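Local coordinates for outer protein YopM (Yersinia pestis, PDB 1JL5) that probably acts as an effector that alters host cell physiology and promotes bacterial survival in host tissues, built as a calcium-binding leucine-rich repeat protein, at residues Asn101-Leu106 / Leu116-Asn121; Ala261-Asp266 / Phe281-Glu286; Asn267-Leu272 / Ser285-Ser290. One frame throughout, in Å; residues are numbered along the deposited sequence.

Contact 1. Residues Asn101-Leu106 / Leu116-Asn121; sequences NSLTEL and LLVDNN
Asn101 and Asn121 hold the same place in successive turns of a leucine-rich repeat solenoid, LRR 2 and LRR 3, and stand as neighbours in a row of asparagines along it. Their side chains lie side by side and point the same way, with amide planes nearly coplanar at 15°.

The polar links gather at this end. Asn101 N donates to Asn120 O at 2.9 Å. Leu103 N bonds to Asn121 OD1 at 3.1 Å, although that oxygen is placed less surely because it sits too close to a neighbour. Asn101 repeats the pattern one turn back, its ND2 bonding to Leu78 O and Ala98 O and its OD1 accepting from Leu81 N and Leu83 N.

The apolar links are made by Leu106 and Leu103. Leu106, its CG anti to the carbonyl carbon (chi1 -75°), reaches tip to tip toward both partners, CD1 meeting Leu116 CD2 at 3.7 Å and CD2 meeting Val118 CG1 at 3.7 Å. Leu103 CD1 stands farther off, 4.4 Å from Val118 CG1.

ND2 helps fix the Asn121 amide by bonding to Ala98 O of the preceding turn and, almost straight (170°), to Val118 O at 2.6 Å, with the Val118 oxygen in the amide plane but the nitrogen well above the carbonyl plane.

Contact 2. Residues Ala261-Asp266 / Phe281-Glu286; sequences ALNVRD and FLDVSE. With CA (calcium ion), chain B; CA (calcium ion), chain C.
Asp266 and Glu286 meet in the loops just beyond two parallel strands, where the carboxylate of Asp266 is shared between two calcium ions. OD2 binds one calcium at 2.0 Å and OD1 the other at 2.2 Å. Asn246 of the same chain and Asn326 of the third subunit join the first ion, while Glu308 and the Asn307 carbonyl oxygen of that subunit join the second. Asp266 OD2 and Glu286 OE1, both acceptors, approach to 3.1 Å without a direct bond, their charge probably offset by calcium. Glu286 OE1 takes hydrogen bonds from a water on each ion, the one on the ion held by OD2 being weak, and also accepts from Asn326 ND2 of the third subunit.

Arg265 is held next to this site by two partners. Its chain runs extended from CG to NE, and NH1 donates to Ser285 OG at 2.7 Å, close to the guanidinium plane. Glu286 stands over one face of the guanidinium and forms a salt bridge through OE2, whose exact place is less sure. Ser285 OG in turn donates to Asp283 OD1 at 2.6 Å; the same oxygen accepts from Ser285 N, closing an Asx turn that Asn263 and Arg265 N repeat one turn earlier.

Backbone bonds pair strands 261-263 and 281-283 in parallel, their axes 8° apart, among them Leu262 N to Phe281 O at 2.7 Å. Asn263 and Asp283 stack their flat ends on one face, beside Ala261 CB and Phe281 CB. On the other face Leu262 CD2 packs on Leu282 CD1 at 3.8 Å, and beyond the strands Val264 CG2 meets Val284 CG1.

The chemistry implies a graded site: metal-bound Asp266 in the first shell, and Glu286 in the second, probably balancing Arg265 on one side while orienting calcium-bound waters on the other.

Contact 3. Residues Asn267-Leu272 / Ser285-Ser290; sequences NYLTDL and SENIFS
Successive asparagine-bearing turns of the leucine-rich repeat solenoid, LRR 10 and LRR 11, meet here beyond their strands, and the Asn287 side chain reaches from the second turn to the first. Its OD1 accepts from Leu269 N at 2.9 Å, though the oxygen's place is less sure, while its ND2 bonds to Val284 O of its own turn and Val264 O of the turn before. The return bond runs from Ile288 N to Leu269 O at 2.7 Å. A weak bond from Asn267 N to Glu286 O, an oxygen whose place is less sure, is supplemented by a water that donates to both Asn267 O and Glu286 O.

Two aromatic rings carry the packing. Ile288 CD1 sits over the centre of the Tyr268 ring, 3.5 Å from the centroid and 12° off the normal, a CH-pi contact. Ile288 CG1 takes the position between backbone N and carbonyl carbon (chi1 60°), which sets it 3.1 Å from Leu269 O.

The Phe289 ring turns one face to the backbone of the preceding turn, with Leu269 O 3.5 Å from its plane, toward the rim. Its tip, CZ, presses on Leu272 CG at 3.3 Å, the two side chains crossing at about a right angle, and also touches Leu269 CB at 3.6 Å.

At the outer end a second water joins Thr270 O to Ser290 N. Tyr268 OH bonds to Ile288 O of the third subunit, and Ile288 packs on its counterpart there. Residues 267-272 lie between strands 261-263 and 281-283, while 285-290 run from strand 281-283 to strand 291-292.

How the contacts relate
From the N terminus, contact 1 comes first and closes the short loop from 101-106 to strand 115-117, joining LRR 2 to LRR 3. The chain then winds on through further repeats before contact 2 opens; the centres of the two are 34 Å apart, on opposite sides of the chain's centre. Contacts 2 and 3 both join LRR 10 to LRR 11. Contact 3 starts just after 261-266 and ends past 281-286, so the two loops overlap rather than nest, and they share Ser285 and Glu286. Val264 CG2 packs on Leu269 CD1 at 3.3 Å between them. Both also touch the third subunit, tying the solenoid to the tetramer.

Contact 1. Residues Asn101-Leu106 / Leu116-Asn121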
loop_
_atom_site.group_PDB
_atom_site.type_symbol
_atom_site.label_atom_id
_atom_site.label_comp_id
_atom_site.label_asym_id
_atom_site.label_seq_id
_atom_site.Cartn_x
_atom_site.Cartn_y
_atom_site.Cartn_z
ATOM N N ASN A 101 -22.308 -7.190 19.459
ATOM C CA ASN A 101 -22.390 -8.248 20.439
ATOM C C ASN A 101 -22.418 -9.495 19.585
ATOM O O ASN A 101 -22.116 -9.424 18.395
ATOM C CB ASN A 101 -23.660 -8.113 21.281
ATOM C CG ASN A 101 -23.554 -7.006 22.314
ATOM O OD1 ASN A 101 -22.742 -7.080 23.236
ATOM N ND2 ASN A 101 -24.368 -5.970 22.160
ATOM N N SER A 102 -22.763 -10.629 20.174
ATOM C CA SER A 102 -22.822 -11.872 19.423
ATOM C C SER A 102 -24.241 -12.380 19.451
ATOM O O SER A 102 -24.483 -13.587 19.446
ATOM C CB SER A 102 -21.906 -12.916 20.044
ATOM O OG SER A 102 -20.571 -12.468 20.028
ATOM N N LEU A 103 -25.182 -11.449 19.488
ATOM C CA LEU A 103 -26.585 -11.810 19.530
ATOM C C LEU A 103 -26.966 -12.612 18.303
ATOM O O LEU A 103 -26.751 -12.182 17.177
ATOM C CB LEU A 103 -27.444 -10.552 19.613
ATOM C CG LEU A 103 -27.148 -9.652 20.812
ATOM C CD1 LEU A 103 -28.009 -8.413 20.737
ATOM C CD2 LEU A 103 -27.401 -10.415 22.110
ATOM N N THR A 104 -27.521 -13.794 18.525
ATOM C CA THR A 104 -27.952 -14.633 17.421
ATOM C C THR A 104 -29.461 -14.572 17.452
ATOM O O THR A 104 -30.143 -14.962 16.508
ATOM C CB THR A 104 -27.507 -16.088 17.613
ATOM O OG1 THR A 104 -28.041 -16.590 18.845
ATOM C CG2 THR A 104 -25.991 -16.175 17.650
ATOM N N GLU A 105 -29.970 -14.054 18.559
ATOM C CA GLU A 105 -31.399 -13.941 18.765
ATOM C C GLU A 105 -31.619 -12.675 19.574
ATOM O O GLU A 105 -30.720 -12.209 20.267
ATOM C CB GLU A 105 -31.889 -15.154 19.561
ATOM C CG GLU A 105 -33.263 -15.657 19.192
ATOM C CD GLU A 105 -33.316 -16.207 17.781
ATOM O OE1 GLU A 105 -33.245 -15.404 16.827
ATOM O OE2 GLU A 105 -33.419 -17.444 17.627
ATOM N N LEU A 106 -32.808 -12.103 19.471
ATOM C CA LEU A 106 -33.111 -10.914 20.240
ATOM C C LEU A 106 -34.208 -11.264 21.223
ATOM O O LEU A 106 -35.108 -12.042 20.912
ATOM C CB LEU A 106 -33.589 -9.780 19.337
ATOM C CG LEU A 106 -32.543 -9.059 18.488
ATOM C CD1 LEU A 106 -33.227 -7.962 17.690
ATOM C CD2 LEU A 106 -31.463 -8.468 19.384
ATOM N N LEU A 116 -34.308 0.114 17.427
ATOM C CA LEU A 116 -33.605 -1.143 17.614
ATOM C C LEU A 116 -32.275 -1.057 16.884
ATOM O O LEU A 116 -32.238 -1.086 15.656
ATOM C CB LEU A 116 -34.418 -2.308 17.051
ATOM C CG LEU A 116 -33.684 -3.649 17.070
ATOM C CD1 LEU A 116 -33.355 -4.028 18.516
ATOM C CD2 LEU A 116 -34.537 -4.715 16.414
ATOM N N LEU A 117 -31.191 -0.930 17.643
ATOM C CA LEU A 117 -29.848 -0.852 17.080
ATOM C C LEU A 117 -29.051 -2.044 17.557
ATOM O O LEU A 117 -28.441 -2.007 18.621
ATOM C CB LEU A 117 -29.129 0.422 17.522
ATOM C CG LEU A 117 -29.298 1.686 16.683
ATOM C CD1 LEU A 117 -30.727 2.178 16.764
ATOM C CD2 LEU A 117 -28.326 2.750 17.185
ATOM N N VAL A 118 -29.061 -3.102 16.764
ATOM C CA VAL A 118 -28.340 -4.308 17.110
ATOM C C VAL A 118 -27.422 -4.680 15.964
ATOM O O VAL A 118 -27.271 -5.847 15.613
ATOM C CB VAL A 118 -29.314 -5.459 17.404
ATOM C CG1 VAL A 118 -30.070 -5.166 18.690
ATOM C CG2 VAL A 118 -30.286 -5.619 16.250
ATOM N N ASP A 119 -26.819 -3.662 15.368
ATOM C CA ASP A 119 -25.896 -3.879 14.272
ATOM C C ASP A 119 -24.721 -4.648 14.845
ATOM O O ASP A 119 -24.464 -4.597 16.050
ATOM C CB ASP A 119 -25.400 -2.547 13.732
ATOM C CG ASP A 119 -24.819 -1.678 14.816
ATOM O OD1 ASP A 119 -25.611 -1.182 15.644
ATOM O OD2 ASP A 119 -23.581 -1.504 14.859
ATOM N N ASN A 120 -24.011 -5.364 13.982
ATOM C CA ASN A 120 -22.853 -6.120 14.414
ATOM C C ASN A 120 -23.190 -7.144 15.481
ATOM O O ASN A 120 -22.740 -7.071 16.621
ATOM C CB ASN A 120 -21.779 -5.161 14.906
ATOM C CG ASN A 120 -21.272 -4.267 13.802
ATOM O OD1 ASN A 120 -20.526 -4.710 12.934
ATOM N ND2 ASN A 120 -21.698 -3.011 13.810
ATOM N N ASN A 121 -24.014 -8.093 15.079
ATOM C CA ASN A 121 -24.415 -9.186 15.929
ATOM C C ASN A 121 -24.500 -10.362 14.992
ATOM O O ASN A 121 -24.085 -10.258 13.844
ATOM C CB ASN A 121 -25.757 -8.888 16.592
ATOM C CG ASN A 121 -25.598 -8.034 17.822
ATOM O OD1 ASN A 121 -24.969 -8.453 18.787
ATOM N ND2 ASN A 121 -26.149 -6.829 17.794
#

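Contact 2. Residues Ala261-Asp266 / Phe281-Glu286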
loop_
_atom_site.group_PDB
_atom_site.type_symbol
_atom_site.label_atom_id
_atom_site.label_comp_id
_atom_site.label_asym_id
_atom_site.label_seq_id
_atom_site.Cartn_x
_atom_site.Cartn_y
_atom_site.Cartn_z
ATOM N N ALA A 261 -23.669 14.941 -5.969
ATOM C CA ALA A 261 -22.609 13.961 -5.921
ATOM C C ALA A 261 -22.947 12.798 -6.814
ATOM O O ALA A 261 -23.998 12.168 -6.684
ATOM C CB ALA A 261 -22.396 13.482 -4.486
ATOM N N LEU A 262 -22.050 12.529 -7.745
ATOM C CA LEU A 262 -22.243 11.426 -8.650
ATOM C C LEU A 262 -20.995 10.585 -8.631
ATOM O O LEU A 262 -19.919 11.036 -9.015
ATOM C CB LEU A 262 -22.502 11.915 -10.073
ATOM C CG LEU A 262 -22.633 10.785 -11.094
ATOM C CD1 LEU A 262 -23.801 9.887 -10.722
ATOM C CD2 LEU A 262 -22.814 11.363 -12.481
ATOM N N ASN A 263 -21.133 9.371 -8.137
ATOM C CA ASN A 263 -20.012 8.474 -8.135
ATOM C C ASN A 263 -20.448 7.301 -8.979
ATOM O O ASN A 263 -21.341 6.551 -8.601
ATOM C CB ASN A 263 -19.669 7.984 -6.738
ATOM C CG ASN A 263 -18.432 7.134 -6.738
ATOM O OD1 ASN A 263 -18.170 6.409 -7.697
ATOM N ND2 ASN A 263 -17.660 7.210 -5.670
ATOM N N VAL A 264 -19.843 7.175 -10.148
ATOM C CA VAL A 264 -20.163 6.074 -11.034
ATOM C C VAL A 264 -18.838 5.435 -11.359
ATOM O O VAL A 264 -18.613 4.923 -12.453
ATOM C CB VAL A 264 -20.843 6.562 -12.306
ATOM C CG1 VAL A 264 -22.259 6.980 -11.983
ATOM C CG2 VAL A 264 -20.057 7.717 -12.901
ATOM N N ARG A 265 -17.957 5.495 -10.374
ATOM C CA ARG A 265 -16.634 4.935 -10.495
ATOM C C ARG A 265 -16.765 3.503 -10.956
ATOM O O ARG A 265 -17.652 2.771 -10.525
ATOM C CB ARG A 265 -15.917 4.977 -9.148
ATOM C CG ARG A 265 -14.649 4.148 -9.079
ATOM C CD ARG A 265 -14.023 4.309 -7.710
ATOM N NE ARG A 265 -12.946 3.361 -7.449
ATOM C CZ ARG A 265 -11.722 3.443 -7.958
ATOM N NH1 ARG A 265 -11.392 4.440 -8.774
ATOM N NH2 ARG A 265 -10.818 2.524 -7.638
ATOM N N ASP A 266 -15.869 3.126 -11.848
ATOM C CA ASP A 266 -15.835 1.791 -12.375
ATOM C C ASP A 266 -17.142 1.346 -12.982
ATOM O O ASP A 266 -17.912 0.571 -12.401
ATOM C CB ASP A 266 -15.415 0.795 -11.304
ATOM C CG ASP A 266 -15.008 -0.522 -11.902
ATOM O OD1 ASP A 266 -15.204 -0.683 -13.124
ATOM O OD2 ASP A 266 -14.500 -1.388 -11.170
ATOM N N PHE A 281 -19.486 16.958 -6.628
ATOM C CA PHE A 281 -18.685 15.763 -6.449
ATOM C C PHE A 281 -18.935 14.828 -7.610
ATOM O O PHE A 281 -20.048 14.342 -7.813
ATOM C CB PHE A 281 -19.047 15.082 -5.128
ATOM C CG PHE A 281 -18.320 13.793 -4.893
ATOM C CD1 PHE A 281 -18.641 12.651 -5.624
ATOM C CD2 PHE A 281 -17.297 13.721 -3.953
ATOM C CE1 PHE A 281 -17.953 11.459 -5.422
ATOM C CE2 PHE A 281 -16.603 12.532 -3.743
ATOM C CZ PHE A 281 -16.932 11.398 -4.480
ATOM N N LEU A 282 -17.888 14.573 -8.375
ATOM C CA LEU A 282 -18.019 13.701 -9.513
ATOM C C LEU A 282 -16.911 12.671 -9.554
ATOM O O LEU A 282 -15.734 12.999 -9.653
ATOM C CB LEU A 282 -18.000 14.516 -10.800
ATOM C CG LEU A 282 -18.119 13.728 -12.103
ATOM C CD1 LEU A 282 -19.428 12.953 -12.125
ATOM C CD2 LEU A 282 -18.039 14.689 -13.270
ATOM N N ASP A 283 -17.292 11.412 -9.464
ATOM C CA ASP A 283 -16.304 10.369 -9.545
ATOM C C ASP A 283 -16.686 9.516 -10.729
ATOM O O ASP A 283 -17.657 8.774 -10.681
ATOM C CB ASP A 283 -16.278 9.508 -8.291
ATOM C CG ASP A 283 -15.123 8.533 -8.299
ATOM O OD1 ASP A 283 -14.730 8.093 -9.399
ATOM O OD2 ASP A 283 -14.611 8.198 -7.220
ATOM N N VAL A 284 -15.926 9.652 -11.802
ATOM C CA VAL A 284 -16.167 8.877 -13.003
ATOM C C VAL A 284 -14.905 8.082 -13.251
ATOM O O VAL A 284 -14.617 7.676 -14.371
ATOM C CB VAL A 284 -16.458 9.796 -14.200
ATOM C CG1 VAL A 284 -17.775 10.516 -13.976
ATOM C CG2 VAL A 284 -15.329 10.803 -14.371
ATOM N N SER A 285 -14.146 7.868 -12.185
ATOM C CA SER A 285 -12.908 7.127 -12.295
ATOM C C SER A 285 -13.246 5.724 -12.750
ATOM O O SER A 285 -14.366 5.244 -12.563
ATOM C CB SER A 285 -12.193 7.073 -10.948
ATOM O OG SER A 285 -12.932 6.302 -10.028
ATOM N N GLU A 286 -12.271 5.075 -13.361
ATOM C CA GLU A 286 -12.447 3.720 -13.842
ATOM C C GLU A 286 -13.625 3.537 -14.757
ATOM O O GLU A 286 -14.412 2.613 -14.608
ATOM C CB GLU A 286 -12.567 2.747 -12.685
ATOM C CG GLU A 286 -11.238 2.406 -12.068
ATOM C CD GLU A 286 -11.380 1.331 -11.029
ATOM O OE1 GLU A 286 -11.852 0.229 -11.367
ATOM O OE2 GLU A 286 -11.030 1.590 -9.870
HETATM CA CA CA B . -14.310 -2.015 -9.250
HETATM CA CA CA C . -14.127 -1.678 -14.819
HETATM O O HOH W 1 -14.080 -3.197 -13.012
HETATM O O HOH W 2 -13.089 -0.193 -8.997
HETATM O O HOH W 3 -12.294 -0.702 -13.815
HETATM O O HOH W 4 -13.963 -2.489 -7.107
HETATM O O HOH W 5 -15.107 -4.094 -9.913
#

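Contact 3. Residues Asn267-Leu272 / Ser285-Ser290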
loop_
_atom_site.group_PDB
_atom_site.type_symbol
_atom_site.label_atom_id
_atom_site.label_comp_id
_atom_site.label_asym_id
_atom_site.label_seq_id
_atom_site.Cartn_x
_atom_site.Cartn_y
_atom_site.Cartn_z
ATOM N N ASN A 267 -17.391 1.871 -14.163
ATOM C CA ASN A 267 -18.553 1.509 -14.929
ATOM C C ASN A 267 -18.032 1.555 -16.334
ATOM O O ASN A 267 -16.826 1.605 -16.539
ATOM C CB ASN A 267 -19.697 2.485 -14.692
ATOM C CG ASN A 267 -20.505 2.112 -13.474
ATOM O OD1 ASN A 267 -21.185 1.085 -13.469
ATOM N ND2 ASN A 267 -20.417 2.924 -12.421
ATOM N N TYR A 268 -18.913 1.553 -17.309
ATOM C CA TYR A 268 -18.438 1.540 -18.668
ATOM C C TYR A 268 -18.840 2.815 -19.354
ATOM O O TYR A 268 -19.258 2.802 -20.506
ATOM C CB TYR A 268 -19.036 0.343 -19.389
ATOM C CG TYR A 268 -18.166 -0.168 -20.496
ATOM C CD1 TYR A 268 -16.923 -0.731 -20.220
ATOM C CD2 TYR A 268 -18.593 -0.115 -21.819
ATOM C CE1 TYR A 268 -16.128 -1.239 -21.236
ATOM C CE2 TYR A 268 -17.806 -0.616 -22.841
ATOM C CZ TYR A 268 -16.579 -1.176 -22.542
ATOM O OH TYR A 268 -15.806 -1.672 -23.549
ATOM N N LEU A 269 -18.704 3.921 -18.638
ATOM C CA LEU A 269 -19.092 5.205 -19.175
ATOM C C LEU A 269 -18.048 5.831 -20.065
ATOM O O LEU A 269 -16.879 5.930 -19.715
ATOM C CB LEU A 269 -19.426 6.160 -18.040
ATOM C CG LEU A 269 -20.543 5.676 -17.123
ATOM C CD1 LEU A 269 -20.707 6.667 -15.989
ATOM C CD2 LEU A 269 -21.836 5.529 -17.916
ATOM N N THR A 270 -18.494 6.261 -21.231
ATOM C CA THR A 270 -17.625 6.915 -22.185
ATOM C C THR A 270 -18.075 8.365 -22.204
ATOM O O THR A 270 -17.342 9.270 -22.592
ATOM C CB THR A 270 -17.810 6.327 -23.584
ATOM O OG1 THR A 270 -16.853 6.909 -24.472
ATOM C CG2 THR A 270 -19.206 6.629 -24.100
ATOM N N ASP A 271 -19.305 8.570 -21.766
ATOM C CA ASP A 271 -19.881 9.894 -21.748
ATOM C C ASP A 271 -20.752 10.050 -20.531
ATOM O O ASP A 271 -21.125 9.081 -19.880
ATOM C CB ASP A 271 -20.739 10.123 -22.998
ATOM C CG ASP A 271 -19.936 10.064 -24.278
ATOM O OD1 ASP A 271 -19.010 10.891 -24.440
ATOM O OD2 ASP A 271 -20.234 9.192 -25.124
ATOM N N LEU A 272 -21.082 11.294 -20.248
ATOM C CA LEU A 272 -21.935 11.624 -19.141
ATOM C C LEU A 272 -23.037 12.473 -19.712
ATOM O O LEU A 272 -22.823 13.210 -20.674
ATOM C CB LEU A 272 -21.169 12.440 -18.113
ATOM C CG LEU A 272 -20.111 11.678 -17.328
ATOM C CD1 LEU A 272 -19.256 12.664 -16.543
ATOM C CD2 LEU A 272 -20.806 10.678 -16.417
ATOM N N SER A 285 -14.146 7.868 -12.185
ATOM C CA SER A 285 -12.908 7.127 -12.295
ATOM C C SER A 285 -13.246 5.724 -12.750
ATOM O O SER A 285 -14.366 5.244 -12.563
ATOM C CB SER A 285 -12.193 7.073 -10.948
ATOM O OG SER A 285 -12.932 6.302 -10.028
ATOM N N GLU A 286 -12.271 5.075 -13.361
ATOM C CA GLU A 286 -12.447 3.720 -13.842
ATOM C C GLU A 286 -13.625 3.537 -14.757
ATOM O O GLU A 286 -14.412 2.613 -14.608
ATOM C CB GLU A 286 -12.567 2.747 -12.685
ATOM C CG GLU A 286 -11.238 2.406 -12.068
ATOM C CD GLU A 286 -11.380 1.331 -11.029
ATOM O OE1 GLU A 286 -11.852 0.229 -11.367
ATOM O OE2 GLU A 286 -11.030 1.590 -9.870
ATOM N N ASN A 287 -13.772 4.454 -15.689
ATOM C CA ASN A 287 -14.803 4.301 -16.671
ATOM C C ASN A 287 -14.012 4.292 -17.940
ATOM O O ASN A 287 -12.823 3.979 -17.913
ATOM C CB ASN A 287 -15.801 5.439 -16.585
ATOM C CG ASN A 287 -16.889 5.132 -15.601
ATOM O OD1 ASN A 287 -17.830 4.417 -15.921
ATOM N ND2 ASN A 287 -16.750 5.630 -14.379
ATOM N N ILE A 288 -14.622 4.628 -19.056
ATOM C CA ILE A 288 -13.853 4.583 -20.274
ATOM C C ILE A 288 -13.896 5.901 -20.991
ATOM O O ILE A 288 -14.054 5.974 -22.203
ATOM C CB ILE A 288 -14.332 3.428 -21.163
ATOM C CG1 ILE A 288 -15.801 3.602 -21.540
ATOM C CG2 ILE A 288 -14.184 2.126 -20.392
ATOM C CD1 ILE A 288 -16.294 2.533 -22.509
ATOM N N PHE A 289 -13.752 6.957 -20.206
ATOM C CA PHE A 289 -13.738 8.299 -20.744
ATOM C C PHE A 289 -12.412 8.506 -21.436
ATOM O O PHE A 289 -11.359 8.209 -20.875
ATOM C CB PHE A 289 -13.889 9.312 -19.617
ATOM C CG PHE A 289 -15.257 9.348 -19.039
ATOM C CD1 PHE A 289 -16.270 10.054 -19.674
ATOM C CD2 PHE A 289 -15.551 8.645 -17.877
ATOM C CE1 PHE A 289 -17.560 10.053 -19.161
ATOM C CE2 PHE A 289 -16.834 8.639 -17.360
ATOM C CZ PHE A 289 -17.841 9.347 -18.003
ATOM N N SER A 290 -12.463 8.991 -22.665
ATOM C CA SER A 290 -11.244 9.264 -23.410
ATOM C C SER A 290 -10.940 10.729 -23.130
ATOM O O SER A 290 -9.893 11.257 -23.497
ATOM C CB SER A 290 -11.466 9.024 -24.900
ATOM O OG SER A 290 -12.617 9.708 -25.341
HETATM O O HOH W 6 -14.778 0.369 -16.080
HETATM O O HOH W 7 -15.038 9.584 -23.405
HETATM O O HOH W 8 -14.236 7.130 -26.442
#